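Local coordinates for protein tapirin (Caldicellulosiruptor hydrothermalis, PDB 6N2C) that probably binds cellulose through its beta-helical C-terminal domain, which also carries a zinc ion, and so probably attaches this thermophilic bacterium to plant biomass, at residues Ile339-Val351 with Ile362-Thr374. Sequence-based numbering, arbitrary orientation. Where two conformers were deposited one is given.
Sequences IEIRNDGILSADV and IIGSSATIDAPDT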
ATOM      1  N   ILE A 339      17.657  -5.135  -8.268  1.00 14.98           N
ATOM      2  CA  ILE A 339      16.803  -6.268  -8.262  1.00 16.62           C
ATOM      3  C   ILE A 339      17.665  -7.482  -7.906  1.00 17.86           C
ATOM      4  O   ILE A 339      18.744  -7.657  -8.507  1.00 16.41           O
ATOM      5  CB  ILE A 339      16.257  -6.492  -9.616  1.00 17.11           C
ATOM      6  CG1 ILE A 339      15.390  -5.325 -10.106  1.00 16.89           C
ATOM      7  CG2 ILE A 339      15.362  -7.720  -9.612  1.00 18.58           C
ATOM      8  CD1 ILE A 339      14.673  -5.563 -11.455  1.00 17.30           C
ATOM      9  N   GLU A 340      17.218  -8.295  -6.928  1.00 18.25           N
ATOM     10  CA  GLU A 340      18.010  -9.468  -6.542  1.00 18.78           C
ATOM     11  C   GLU A 340      17.034 -10.648  -6.474  1.00 19.36           C
ATOM     12  O   GLU A 340      16.026 -10.592  -5.734  1.00 17.95           O
ATOM     13  CB  GLU A 340      18.745  -9.192  -5.234  1.00 20.79           C
ATOM     14  CG  GLU A 340      19.493 -10.414  -4.712  1.00 24.89           C
ATOM     15  CD  GLU A 340      20.165 -10.117  -3.370  1.00 30.60           C
ATOM     16  OE1 GLU A 340      20.204  -8.943  -2.908  1.00 32.03           O
ATOM     17  OE2 GLU A 340      20.721 -11.046  -2.813  1.00 37.00           O
ATOM     18  N   ILE A 341      17.283 -11.704  -7.271  1.00 18.66           N
ATOM     19  CA  ILE A 341      16.447 -12.871  -7.285  1.00 17.77           C
ATOM     20  C   ILE A 341      17.351 -14.017  -6.812  1.00 20.86           C
ATOM     21  O   ILE A 341      18.407 -14.231  -7.403  1.00 19.11           O
ATOM     22  CB  ILE A 341      15.939 -13.149  -8.706  1.00 19.86           C
ATOM     23  CG1 ILE A 341      15.278 -11.867  -9.286  1.00 20.78           C
ATOM     24  CG2 ILE A 341      15.025 -14.327  -8.792  1.00 18.26           C
ATOM     25  CD1 ILE A 341      14.770 -12.001 -10.670  1.00 23.33           C
ATOM     26  N   ARG A 342      16.965 -14.656  -5.711  1.00 21.04           N
ATOM     27  CA  ARG A 342      17.747 -15.776  -5.212  1.00 21.92           C
ATOM     28  C   ARG A 342      16.826 -16.822  -4.645  1.00 20.30           C
ATOM     29  O   ARG A 342      15.598 -16.750  -4.762  1.00 18.97           O
ATOM     30  CB  ARG A 342      18.753 -15.270  -4.214  1.00 25.46           C
ATOM     31  CG  ARG A 342      18.224 -14.795  -2.924  1.00 28.38           C
ATOM     32  CD  ARG A 342      19.367 -14.653  -1.899  1.00 35.41           C
ATOM     33  NE  ARG A 342      20.432 -13.779  -2.349  1.00 37.38           N
ATOM     34  CZ  ARG A 342      21.736 -14.110  -2.550  1.00 41.20           C
ATOM     35  NH1 ARG A 342      22.546 -13.169  -3.009  1.00 34.58           N
ATOM     36  NH2 ARG A 342      22.275 -15.330  -2.327  1.00 39.97           N
ATOM     37  N   ASN A 343      17.422 -17.924  -4.179  1.00 21.49           N
ATOM     38  CA  ASN A 343      16.593 -19.080  -3.697  1.00 25.19           C
ATOM     39  C   ASN A 343      15.542 -19.438  -4.718  1.00 21.36           C
ATOM     40  O   ASN A 343      15.845 -19.673  -5.855  1.00 23.02           O
ATOM     41  CB  ASN A 343      16.053 -18.737  -2.293  1.00 24.89           C
ATOM     42  CG  ASN A 343      17.175 -18.433  -1.309  1.00 29.56           C
ATOM     43  OD1 ASN A 343      18.289 -18.895  -1.503  1.00 29.92           O
ATOM     44  ND2 ASN A 343      16.904 -17.649  -0.286  1.00 33.64           N
ATOM     45  N   ASP A 344      14.262 -19.532  -4.319  1.00 22.06           N
ATOM     46  CA  ASP A 344      13.169 -19.897  -5.167  1.00 20.70           C
ATOM     47  C   ASP A 344      12.441 -18.672  -5.863  1.00 21.44           C
ATOM     48  O   ASP A 344      11.302 -18.787  -6.409  1.00 22.28           O
ATOM     49  CB  ASP A 344      12.112 -20.636  -4.331  1.00 24.70           C
ATOM     50  CG  ASP A 344      12.575 -22.089  -3.945  1.00 28.36           C
ATOM     51  OD1 ASP A 344      13.330 -22.670  -4.739  1.00 27.08           O
ATOM     52  OD2 ASP A 344      12.172 -22.581  -2.843  1.00 30.19           O
ATOM     53  N   GLY A 345      13.148 -17.564  -5.892  1.00 20.70           N
ATOM     54  CA  GLY A 345      12.536 -16.381  -6.486  1.00 19.27           C
ATOM     55  C   GLY A 345      12.114 -16.612  -7.894  1.00 19.04           C
ATOM     56  O   GLY A 345      12.874 -17.172  -8.692  1.00 18.61           O
ATOM     57  N   ILE A 346      10.900 -16.200  -8.251  1.00 19.80           N
ATOM     58  CA  ILE A 346      10.403 -16.261  -9.604  1.00 19.22           C
ATOM     59  C   ILE A 346       9.846 -14.832 -10.024  1.00 21.16           C
ATOM     60  O   ILE A 346       8.999 -14.278  -9.313  1.00 20.14           O
ATOM     61  CB  ILE A 346       9.234 -17.220  -9.739  1.00 25.85           C
ATOM     62  CG1 ILE A 346       9.690 -18.628  -9.361  1.00 33.10           C
ATOM     63  CG2 ILE A 346       8.710 -17.198 -11.181  1.00 26.76           C
ATOM     64  CD1 ILE A 346       8.564 -19.646  -9.384  1.00 33.59           C
ATOM     65  N   LEU A 347      10.317 -14.344 -11.149  1.00 18.81           N
ATOM     66  CA  LEU A 347       9.744 -13.146 -11.865  1.00 19.30           C
ATOM     67  C   LEU A 347       9.227 -13.657 -13.189  1.00 19.25           C
ATOM     68  O   LEU A 347      10.017 -14.138 -14.046  1.00 20.84           O
ATOM     69  CB  LEU A 347      10.799 -12.086 -12.158  1.00 18.95           C
ATOM     70  CG  LEU A 347      10.381 -10.810 -12.934  1.00 20.04           C
ATOM     71  CD1 LEU A 347       9.216 -10.138 -12.220  1.00 21.37           C
ATOM     72  CD2 LEU A 347      11.546  -9.915 -13.188  1.00 20.32           C
ATOM     73  N   SER A 348       7.929 -13.529 -13.379  0.67 16.66           N
ATOM     74  CA  SER A 348       7.228 -13.881 -14.586  0.67 18.78           C
ATOM     75  C   SER A 348       6.622 -12.654 -15.235  0.67 21.11           C
ATOM     76  O   SER A 348       6.043 -11.809 -14.534  0.67 19.72           O
ATOM     77  CB  SER A 348       6.124 -14.850 -14.195  0.67 21.90           C
ATOM     78  OG  SER A 348       5.400 -15.321 -15.282  0.67 22.81           O
ATOM     79  N   ALA A 349       6.704 -12.539 -16.557  1.00 20.36           N
ATOM     80  CA  ALA A 349       6.292 -11.336 -17.256  1.00 18.73           C
ATOM     81  C   ALA A 349       5.662 -11.620 -18.578  1.00 22.65           C
ATOM     82  O   ALA A 349       6.126 -12.490 -19.342  1.00 21.63           O
ATOM     83  CB  ALA A 349       7.449 -10.370 -17.421  1.00 18.56           C
ATOM     84  N   ASP A 350       4.620 -10.873 -18.876  1.00 22.84           N
ATOM     85  CA  ASP A 350       3.846 -11.073 -20.100  1.00 25.11           C
ATOM     86  C   ASP A 350       4.331 -10.185 -21.203  1.00 22.75           C
ATOM     87  O   ASP A 350       5.347  -9.478 -21.092  1.00 24.01           O
ATOM     88  CB  ASP A 350       2.341 -10.844 -19.794  1.00 26.86           C
ATOM     89  CG  ASP A 350       1.765 -11.800 -18.762  1.00 34.99           C
ATOM     90  OD1 ASP A 350       2.251 -12.939 -18.559  1.00 38.66           O
ATOM     91  OD2 ASP A 350       0.782 -11.388 -18.113  1.00 36.62           O
ATOM     92  N   VAL A 351       3.644 -10.262 -22.338  0.55 25.63           N
ATOM     93  CA  VAL A 351       3.983  -9.443 -23.525  0.55 23.40           C
ATOM     94  C   VAL A 351       4.203  -7.943 -23.280  0.55 23.43           C
ATOM     95  O   VAL A 351       3.468  -7.314 -22.544  0.55 23.67           O
ATOM     96  CB  VAL A 351       2.902  -9.629 -24.639  0.55 25.30           C
ATOM     97  CG1 VAL A 351       1.514  -9.176 -24.151  0.55 25.65           C
ATOM     98  CG2 VAL A 351       3.266  -8.907 -25.923  0.55 25.73           C
ATOM     99  N   ILE A 362      21.023 -12.434 -10.219  1.00 19.31           N
ATOM    100  CA  ILE A 362      20.205 -13.649 -10.297  1.00 19.99           C
ATOM    101  C   ILE A 362      21.120 -14.773  -9.788  1.00 20.57           C
ATOM    102  O   ILE A 362      22.245 -14.964 -10.367  1.00 18.42           O
ATOM    103  CB  ILE A 362      19.788 -13.937 -11.710  1.00 20.04           C
ATOM    104  CG1 ILE A 362      19.204 -12.655 -12.411  1.00 26.95           C
ATOM    105  CG2 ILE A 362      18.697 -14.957 -11.800  1.00 21.54           C
ATOM    106  CD1 ILE A 362      19.571 -12.527 -13.851  1.00 30.71           C
ATOM    107  N   ILE A 363      20.712 -15.441  -8.703  1.00 21.19           N
ATOM    108  CA  ILE A 363      21.675 -16.204  -7.867  1.00 20.61           C
ATOM    109  C   ILE A 363      21.113 -17.574  -7.622  1.00 21.60           C
ATOM    110  O   ILE A 363      20.042 -17.729  -6.981  1.00 20.06           O
ATOM    111  CB  ILE A 363      22.006 -15.549  -6.513  1.00 23.38           C
ATOM    112  CG1 ILE A 363      22.448 -14.079  -6.638  1.00 24.61           C
ATOM    113  CG2 ILE A 363      23.098 -16.339  -5.783  1.00 25.18           C
ATOM    114  CD1 ILE A 363      23.664 -13.788  -7.485  1.00 26.25           C
ATOM    115  N   GLY A 364      21.788 -18.609  -8.173  1.00 21.84           N
ATOM    116  CA  GLY A 364      21.377 -19.967  -7.973  1.00 24.78           C
ATOM    117  C   GLY A 364      20.469 -20.589  -8.983  1.00 25.51           C
ATOM    118  O   GLY A 364      19.768 -19.963  -9.738  1.00 26.71           O
ATOM    119  N   SER A 365      20.444 -21.923  -8.936  0.65 27.14           N
ATOM    120  CA  SER A 365      19.807 -22.738  -9.909  0.65 23.80           C
ATOM    121  C   SER A 365      18.261 -22.748  -9.902  0.65 23.28           C
ATOM    122  O   SER A 365      17.649 -23.122 -10.898  0.65 25.41           O
ATOM    123  CB  SER A 365      20.386 -24.204  -9.811  0.65 26.78           C
ATOM    124  OG  SER A 365      19.895 -24.850  -8.644  0.65 25.58           O
ATOM    125  N   SER A 366      17.620 -22.313  -8.810  1.00 26.36           N
ATOM    126  CA  SER A 366      16.138 -22.143  -8.797  1.00 23.58           C
ATOM    127  C   SER A 366      15.664 -20.671  -9.066  1.00 26.24           C
ATOM    128  O   SER A 366      14.490 -20.432  -9.245  1.00 28.33           O
ATOM    129  CB  SER A 366      15.580 -22.539  -7.421  1.00 32.24           C
ATOM    130  OG  SER A 366      15.831 -23.900  -7.203  1.00 37.68           O
ATOM    131  N   ALA A 367      16.584 -19.732  -9.158  1.00 20.84           N
ATOM    132  CA  ALA A 367      16.208 -18.277  -9.414  1.00 21.49           C
ATOM    133  C   ALA A 367      15.788 -18.178 -10.868  1.00 26.68           C
ATOM    134  O   ALA A 367      16.494 -18.683 -11.772  1.00 26.17           O
ATOM    135  CB  ALA A 367      17.343 -17.351  -9.127  1.00 22.87           C
ATOM    136  N   THR A 368      14.632 -17.569 -11.100  1.00 24.29           N
ATOM    137  CA  THR A 368      13.964 -17.667 -12.383  1.00 21.42           C
ATOM    138  C   THR A 368      13.460 -16.326 -12.856  1.00 24.90           C
ATOM    139  O   THR A 368      12.790 -15.601 -12.087  1.00 22.37           O
ATOM    140  CB  THR A 368      12.760 -18.589 -12.289  1.00 26.10           C
ATOM    141  OG1 THR A 368      13.152 -19.929 -11.861  1.00 24.57           O
ATOM    142  CG2 THR A 368      12.088 -18.730 -13.597  1.00 23.78           C
ATOM    143  N   ILE A 369      13.766 -16.006 -14.104  1.00 23.04           N
ATOM    144  CA  ILE A 369      13.014 -15.018 -14.850  1.00 22.86           C
ATOM    145  C   ILE A 369      12.365 -15.714 -16.033  1.00 23.28           C
ATOM    146  O   ILE A 369      13.029 -16.164 -16.951  1.00 25.22           O
ATOM    147  CB  ILE A 369      13.911 -13.830 -15.280  1.00 21.88           C
ATOM    148  CG1 ILE A 369      14.616 -13.167 -14.061  1.00 21.80           C
ATOM    149  CG2 ILE A 369      13.127 -12.828 -16.068  1.00 22.90           C
ATOM    150  CD1 ILE A 369      15.594 -12.020 -14.404  1.00 25.33           C
ATOM    151  N   ASP A 370      11.050 -15.722 -16.046  1.00 20.91           N
ATOM    152  CA  ASP A 370      10.278 -16.308 -17.130  1.00 23.92           C
ATOM    153  C   ASP A 370       9.517 -15.232 -17.823  1.00 23.64           C
ATOM    154  O   ASP A 370       8.387 -14.878 -17.420  1.00 21.66           O
ATOM    155  CB  ASP A 370       9.329 -17.315 -16.536  1.00 27.49           C
ATOM    156  CG  ASP A 370       8.449 -18.004 -17.603  1.00 32.59           C
ATOM    157  OD1 ASP A 370       8.616 -17.839 -18.814  1.00 33.16           O
ATOM    158  OD2 ASP A 370       7.586 -18.716 -17.174  1.00 42.77           O
ATOM    159  N   ALA A 371      10.157 -14.688 -18.842  1.00 20.53           N
ATOM    160  CA  ALA A 371       9.720 -13.404 -19.463  1.00 22.45           C
ATOM    161  C   ALA A 371      10.133 -13.352 -20.901  1.00 21.84           C
ATOM    162  O   ALA A 371      10.885 -12.475 -21.297  1.00 21.82           O
ATOM    163  CB  ALA A 371      10.316 -12.232 -18.678  1.00 22.66           C
ATOM    164  N   PRO A 372       9.619 -14.301 -21.717  1.00 24.11           N
ATOM    165  CA  PRO A 372      10.241 -14.511 -23.035  1.00 24.26           C
ATOM    166  C   PRO A 372      10.135 -13.329 -23.979  1.00 23.21           C
ATOM    167  O   PRO A 372      10.917 -13.257 -24.899  1.00 21.97           O
ATOM    168  CB  PRO A 372       9.471 -15.737 -23.570  1.00 27.43           C
ATOM    169  CG  PRO A 372       8.111 -15.572 -22.930  1.00 30.69           C
ATOM    170  CD  PRO A 372       8.487 -15.216 -21.511  1.00 26.92           C
ATOM    171  N   ASP A 373       9.174 -12.398 -23.783  1.00 21.11           N
ATOM    172  CA  ASP A 373       9.072 -11.184 -24.582  1.00 23.52           C
ATOM    173  C   ASP A 373       9.703  -9.937 -23.960  1.00 21.01           C
ATOM    174  O   ASP A 373       9.617  -8.805 -24.524  1.00 22.23           O
ATOM    175  CB  ASP A 373       7.589 -10.843 -24.954  1.00 26.06           C
ATOM    176  CG  ASP A 373       7.491  -9.795 -26.032  1.00 28.15           C
ATOM    177  OD1 ASP A 373       8.288  -9.889 -27.035  1.00 27.65           O
ATOM    178  OD2 ASP A 373       6.711  -8.808 -25.931  1.00 25.39           O
ATOM    179  N   THR A 374      10.403 -10.108 -22.850  1.00 23.51           N
ATOM    180  CA  THR A 374      10.791  -8.923 -22.070  1.00 21.22           C
ATOM    181  C   THR A 374      12.168  -8.483 -22.422  1.00 22.28           C
ATOM    182  O   THR A 374      13.087  -9.356 -22.577  1.00 20.63           O
ATOM    183  CB  THR A 374      10.687  -9.246 -20.559  1.00 22.40           C
ATOM    184  OG1 THR A 374       9.376  -9.647 -20.240  1.00 23.45           O
ATOM    185  CG2 THR A 374      11.123  -8.072 -19.610  1.00 22.05           C
TER
HETATM  186  O   HOH W   1      18.472 -20.241  -6.593  0.93 22.56           O
HETATM  187  O   HOH W   2      20.300 -18.481  -4.190  0.97 24.82           O
HETATM  188  O   HOH W   3       7.650 -11.669 -21.592  0.96 25.79           O
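Arg342 runs alongside Ile363, their ends in the same direction. The CB of Arg342 is 3.9 Å from Ile363 O and 4.0 Å from Ile363 CB. With chi1 at 70°, CG is tucked between N and C of its own backbone, and the bend at chi3 brings the guanidinium over Ile363. CZ is 4.1 Å from Ile363 CG1. NH1 is 3.7 Å from Ile363 CG1, and NH2 is as close to Ile363 CG2. Ile363 thus covers one guanidinium face near the rim, while Glu340 comes at the edge, in plane. NE and NH1 both donate to Glu340 OE2, from opposite faces of the carboxylate plane and on its anti side. Each bond is 2.8 Å long, measured from Arg342 NE or NH1 to Glu340 OE2. Glu340 also pairs with Lys318, and Arg342 makes a cation-pi contact with Trp322. Alanine in place of Arg342 removes both donors, so Glu340 OE2 is likely to lose its mate here, and Trp322 and Ile363 the group packed against them.

Ile341 works on the buried face. Its CG2 touches Ala367 CB, and its CD1 meets Ile369 CG1 at 3.6 Å, the two branches roughly perpendicular. Strands 346-349 and 368-371 run parallel, with 6° between their axes. Leu347 sits at the centre of their ladder: its N donates to Thr368 O at a nearly straight 171°, and its O accepts from Asp370 N at 2.8 Å. Farther along, Ala349 CB packs on Ala371 CB. Two waters bridge Asn343 and Ile363 where the turns part.

These are successive coils of a right-handed parallel beta-helix, away from the zinc site. Leu347 leans on strand 326-328 of the preceding coil; Ile363 touches strand 380-384, and Thr368 and Asp370 strand 388-391, of the following one.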